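Local coordinates for protein ATP phosphoribosyltransferase regulatory subunit (Bacillus halodurans, PDB 3OD1) that is predicted to be required for the first step of histidine biosynthesis, working with the HisG subunit and possibly mediating feedback regulation by histidine, at residues 289-301 with 312-326. Sequence-based numbering, arbitrary orientation.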
# COMPACT_ATOMS: atom_id res chain seq x y z
N ARG B 289 -2.11 -6.11 -27.62
CA ARG B 289 -0.91 -6.86 -28.02
C ARG B 289 -0.92 -8.29 -27.45
O ARG B 289 0.09 -9.00 -27.49
CB ARG B 289 0.36 -6.12 -27.60
CG ARG B 289 0.68 -4.90 -28.49
CD ARG B 289 2.10 -4.41 -28.26
NE ARG B 289 2.15 -3.14 -27.54
CZ ARG B 289 2.20 -3.02 -26.21
NH1 ARG B 289 2.22 -4.10 -25.44
NH2 ARG B 289 2.24 -1.81 -25.65
N LEU B 290 -2.08 -8.69 -26.93
CA LEU B 290 -2.27 -9.99 -26.29
C LEU B 290 -1.26 -10.27 -25.17
O LEU B 290 -1.06 -9.43 -24.27
CB LEU B 290 -2.30 -11.12 -27.34
CG LEU B 290 -3.34 -10.90 -28.44
CD1 LEU B 290 -3.51 -12.12 -29.36
CD2 LEU B 290 -4.69 -10.53 -27.83
N GLY B 291 -0.62 -11.43 -25.21
CA GLY B 291 0.26 -11.83 -24.12
C GLY B 291 -0.57 -12.31 -22.94
O GLY B 291 -1.70 -12.77 -23.13
N VAL B 292 -0.04 -12.22 -21.73
CA VAL B 292 -0.78 -12.68 -20.56
C VAL B 292 -1.96 -11.76 -20.26
O VAL B 292 -1.86 -10.55 -20.42
CB VAL B 292 0.14 -12.77 -19.32
CG1 VAL B 292 1.29 -13.73 -19.58
CG2 VAL B 292 0.68 -11.39 -18.96
N PRO B 293 -3.10 -12.33 -19.84
CA PRO B 293 -4.23 -11.49 -19.44
C PRO B 293 -3.81 -10.46 -18.39
O PRO B 293 -3.04 -10.78 -17.48
CB PRO B 293 -5.21 -12.49 -18.80
CG PRO B 293 -4.78 -13.81 -19.23
CD PRO B 293 -3.32 -13.75 -19.53
N LEU B 294 -4.32 -9.24 -18.51
CA LEU B 294 -4.06 -8.18 -17.54
C LEU B 294 -5.00 -8.25 -16.35
O LEU B 294 -4.68 -7.78 -15.24
CB LEU B 294 -4.24 -6.81 -18.20
CG LEU B 294 -3.58 -6.57 -19.56
CD1 LEU B 294 -3.94 -5.19 -20.07
CD2 LEU B 294 -2.06 -6.74 -19.48
N CYS B 295 -6.18 -8.83 -16.57
CA CYS B 295 -7.23 -8.86 -15.55
C CYS B 295 -8.19 -10.02 -15.77
O CYS B 295 -8.21 -10.63 -16.84
CB CYS B 295 -8.02 -7.56 -15.57
SG CYS B 295 -8.71 -7.18 -17.18
N SER B 296 -8.99 -10.31 -14.75
CA SER B 296 -9.91 -11.43 -14.81
C SER B 296 -10.92 -11.33 -13.70
O SER B 296 -10.71 -10.61 -12.72
CB SER B 296 -9.15 -12.75 -14.72
OG SER B 296 -8.57 -12.91 -13.44
N GLY B 297 -12.04 -12.04 -13.84
CA GLY B 297 -13.04 -12.04 -12.80
C GLY B 297 -14.15 -13.04 -13.09
O GLY B 297 -14.04 -13.85 -14.02
N GLY B 298 -15.21 -12.97 -12.31
CA GLY B 298 -16.36 -13.82 -12.53
C GLY B 298 -17.05 -14.22 -11.24
O GLY B 298 -16.62 -13.83 -10.15
N ARG B 299 -18.10 -15.00 -11.39
CA ARG B 299 -18.92 -15.46 -10.26
C ARG B 299 -18.26 -16.52 -9.41
O ARG B 299 -17.73 -17.50 -9.93
CB ARG B 299 -20.24 -16.03 -10.76
CG ARG B 299 -21.16 -15.01 -11.32
CD ARG B 299 -22.37 -14.86 -10.45
NE ARG B 299 -22.98 -13.56 -10.70
CZ ARG B 299 -23.37 -12.73 -9.75
NH1 ARG B 299 -23.22 -13.06 -8.48
NH2 ARG B 299 -23.92 -11.56 -10.09
N TYR B 300 -18.33 -16.35 -8.10
CA TYR B 300 -17.82 -17.34 -7.17
C TYR B 300 -18.86 -17.56 -6.04
O TYR B 300 -18.63 -17.18 -4.90
CB TYR B 300 -16.44 -16.90 -6.63
CG TYR B 300 -16.41 -15.50 -6.03
CD1 TYR B 300 -16.51 -15.33 -4.66
CD2 TYR B 300 -16.29 -14.36 -6.83
CE1 TYR B 300 -16.49 -14.07 -4.08
CE2 TYR B 300 -16.27 -13.08 -6.25
CZ TYR B 300 -16.37 -12.96 -4.86
OH TYR B 300 -16.36 -11.73 -4.22
N ASP B 301 -19.99 -18.17 -6.40
CA ASP B 301 -21.19 -18.15 -5.56
C ASP B 301 -21.17 -19.03 -4.31
O ASP B 301 -22.12 -19.01 -3.54
CB ASP B 301 -22.44 -18.51 -6.38
CG ASP B 301 -22.89 -17.39 -7.31
OD1 ASP B 301 -22.34 -16.26 -7.24
OD2 ASP B 301 -23.82 -17.63 -8.11
N GLN B 312 -24.44 -14.97 -3.31
CA GLN B 312 -23.87 -14.94 -4.64
C GLN B 312 -22.86 -13.80 -4.65
O GLN B 312 -22.97 -12.86 -3.86
CB GLN B 312 -24.97 -14.72 -5.69
CG GLN B 312 -26.16 -15.66 -5.53
CD GLN B 312 -27.27 -15.38 -6.53
OE1 GLN B 312 -27.17 -15.75 -7.70
NE2 GLN B 312 -28.34 -14.72 -6.07
N ALA B 313 -21.84 -13.91 -5.49
CA ALA B 313 -20.80 -12.89 -5.53
C ALA B 313 -20.06 -12.91 -6.85
O ALA B 313 -19.89 -13.97 -7.47
CB ALA B 313 -19.82 -13.06 -4.36
N THR B 314 -19.68 -11.73 -7.32
CA THR B 314 -18.81 -11.64 -8.48
C THR B 314 -17.84 -10.49 -8.28
O THR B 314 -17.87 -9.83 -7.25
CB THR B 314 -19.60 -11.52 -9.80
OG1 THR B 314 -18.67 -11.52 -10.90
CG2 THR B 314 -20.45 -10.25 -9.84
N GLY B 315 -16.97 -10.25 -9.27
CA GLY B 315 -16.02 -9.17 -9.18
C GLY B 315 -14.89 -9.35 -10.16
O GLY B 315 -14.96 -10.20 -11.04
N PHE B 316 -13.85 -8.52 -10.05
CA PHE B 316 -12.69 -8.65 -10.91
C PHE B 316 -11.42 -8.20 -10.19
O PHE B 316 -11.48 -7.49 -9.18
CB PHE B 316 -12.86 -7.85 -12.22
CG PHE B 316 -12.84 -6.34 -12.04
CD1 PHE B 316 -11.64 -5.64 -11.93
CD2 PHE B 316 -14.03 -5.61 -12.02
CE1 PHE B 316 -11.63 -4.27 -11.78
CE2 PHE B 316 -14.02 -4.23 -11.88
CZ PHE B 316 -12.83 -3.56 -11.77
N GLY B 317 -10.29 -8.63 -10.72
CA GLY B 317 -8.99 -8.19 -10.25
C GLY B 317 -8.14 -7.78 -11.44
O GLY B 317 -8.25 -8.36 -12.52
N VAL B 318 -7.30 -6.76 -11.24
CA VAL B 318 -6.39 -6.27 -12.26
C VAL B 318 -4.95 -6.38 -11.76
O VAL B 318 -4.66 -5.90 -10.66
CB VAL B 318 -6.67 -4.80 -12.59
CG1 VAL B 318 -5.69 -4.29 -13.67
CG2 VAL B 318 -8.13 -4.63 -13.04
N ARG B 319 -4.08 -7.00 -12.54
CA ARG B 319 -2.64 -7.05 -12.25
C ARG B 319 -1.97 -5.76 -12.68
O ARG B 319 -1.80 -5.52 -13.87
CB ARG B 319 -1.97 -8.21 -12.99
CG ARG B 319 -2.09 -9.55 -12.30
CD ARG B 319 -1.15 -9.62 -11.12
NE ARG B 319 0.24 -9.33 -11.46
CZ ARG B 319 1.17 -10.26 -11.73
NH1 ARG B 319 2.41 -9.89 -12.03
NH2 ARG B 319 0.86 -11.55 -11.72
N ILE B 320 -1.60 -4.93 -11.71
CA ILE B 320 -1.15 -3.57 -11.98
C ILE B 320 0.15 -3.55 -12.78
O ILE B 320 0.31 -2.77 -13.72
CB ILE B 320 -0.96 -2.76 -10.68
CG1 ILE B 320 -2.29 -2.65 -9.92
CG2 ILE B 320 -0.40 -1.38 -10.97
CD1 ILE B 320 -3.34 -1.92 -10.68
N ASP B 321 1.10 -4.40 -12.41
CA ASP B 321 2.37 -4.39 -13.10
C ASP B 321 2.22 -4.80 -14.56
O ASP B 321 2.87 -4.24 -15.44
CB ASP B 321 3.43 -5.23 -12.35
CG ASP B 321 2.92 -6.61 -11.93
OD1 ASP B 321 3.76 -7.41 -11.45
OD2 ASP B 321 1.71 -6.90 -12.07
N LEU B 322 1.32 -5.74 -14.83
CA LEU B 322 1.06 -6.15 -16.20
C LEU B 322 0.38 -5.02 -16.96
O LEU B 322 0.61 -4.83 -18.15
CB LEU B 322 0.18 -7.41 -16.22
CG LEU B 322 0.83 -8.70 -15.68
CD1 LEU B 322 -0.14 -9.89 -15.69
CD2 LEU B 322 2.10 -9.04 -16.44
N LEU B 323 -0.49 -4.28 -16.28
CA LEU B 323 -1.19 -3.18 -16.92
C LEU B 323 -0.22 -2.04 -17.27
O LEU B 323 -0.27 -1.48 -18.37
CB LEU B 323 -2.34 -2.66 -16.03
CG LEU B 323 -3.09 -1.43 -16.54
CD1 LEU B 323 -3.63 -1.67 -17.97
CD2 LEU B 323 -4.22 -1.05 -15.57
N VAL B 324 0.68 -1.71 -16.35
CA VAL B 324 1.68 -0.68 -16.61
C VAL B 324 2.54 -1.04 -17.84
O VAL B 324 2.73 -0.22 -18.74
CB VAL B 324 2.58 -0.40 -15.39
CG1 VAL B 324 3.67 0.63 -15.72
CG2 VAL B 324 1.75 0.10 -14.20
N GLU B 325 3.03 -2.28 -17.89
CA GLU B 325 3.72 -2.80 -19.07
C GLU B 325 2.91 -2.57 -20.35
O GLU B 325 3.44 -2.09 -21.36
CB GLU B 325 3.92 -4.31 -18.95
CG GLU B 325 5.10 -4.79 -18.13
CD GLU B 325 5.16 -6.31 -18.09
OE1 GLU B 325 5.58 -6.87 -17.04
OE2 GLU B 325 4.78 -6.96 -19.09
N ALA B 326 1.64 -2.95 -20.31
CA ALA B 326 0.77 -2.90 -21.49
C ALA B 326 0.54 -1.48 -22.02
O ALA B 326 0.22 -1.30 -23.20
CB ALA B 326 -0.56 -3.57 -21.18
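Two antiparallel strands at the centre of the class II synthetase-like sheet, 295-298 and 313-319, are joined by a ladder of backbone bonds. S296 and G317 form its hydrogen-bonded pair, with G317 N to S296 O at 2.8 Å and S296 N to G317 O at 3.1 Å. Glycines let the chains close further along, where the CA atoms of G297 and F316 stand 3.9 Å apart and G298 N reaches G315 O. Beyond the end of strand 295-298, Y300 N binds A313 O at 2.9 Å; past the ladder, D301 OD1 accepts A313 N (3.0 Å) from its anti side, the donor 31° out of the carboxylate plane. Y300 turns its ring back over its partner (chi1 54°, CG between backbone N and carbonyl carbon), and A313 CB lies over one ring face, a CH-pi contact 3.8 Å from the centroid. E132 binds the phenol oxygen. On the other side of the sheet, T314 CG2 packs on a face of the R299 guanidinium, whose NE pairs with D142. At the far end L294 O accepts R319 N, while L294 CD1 meets L323 CD1, and L294 CD1 and CD2 both lie 3.9 Å from A326 CB. L294 and C295 form a classic bulge opposite G285. G297, G298, G315 and G317 lie along the two strands, and 313-319 runs directly into helix 320-327, consistent with class II motif 3 in a HisRS-like sheet.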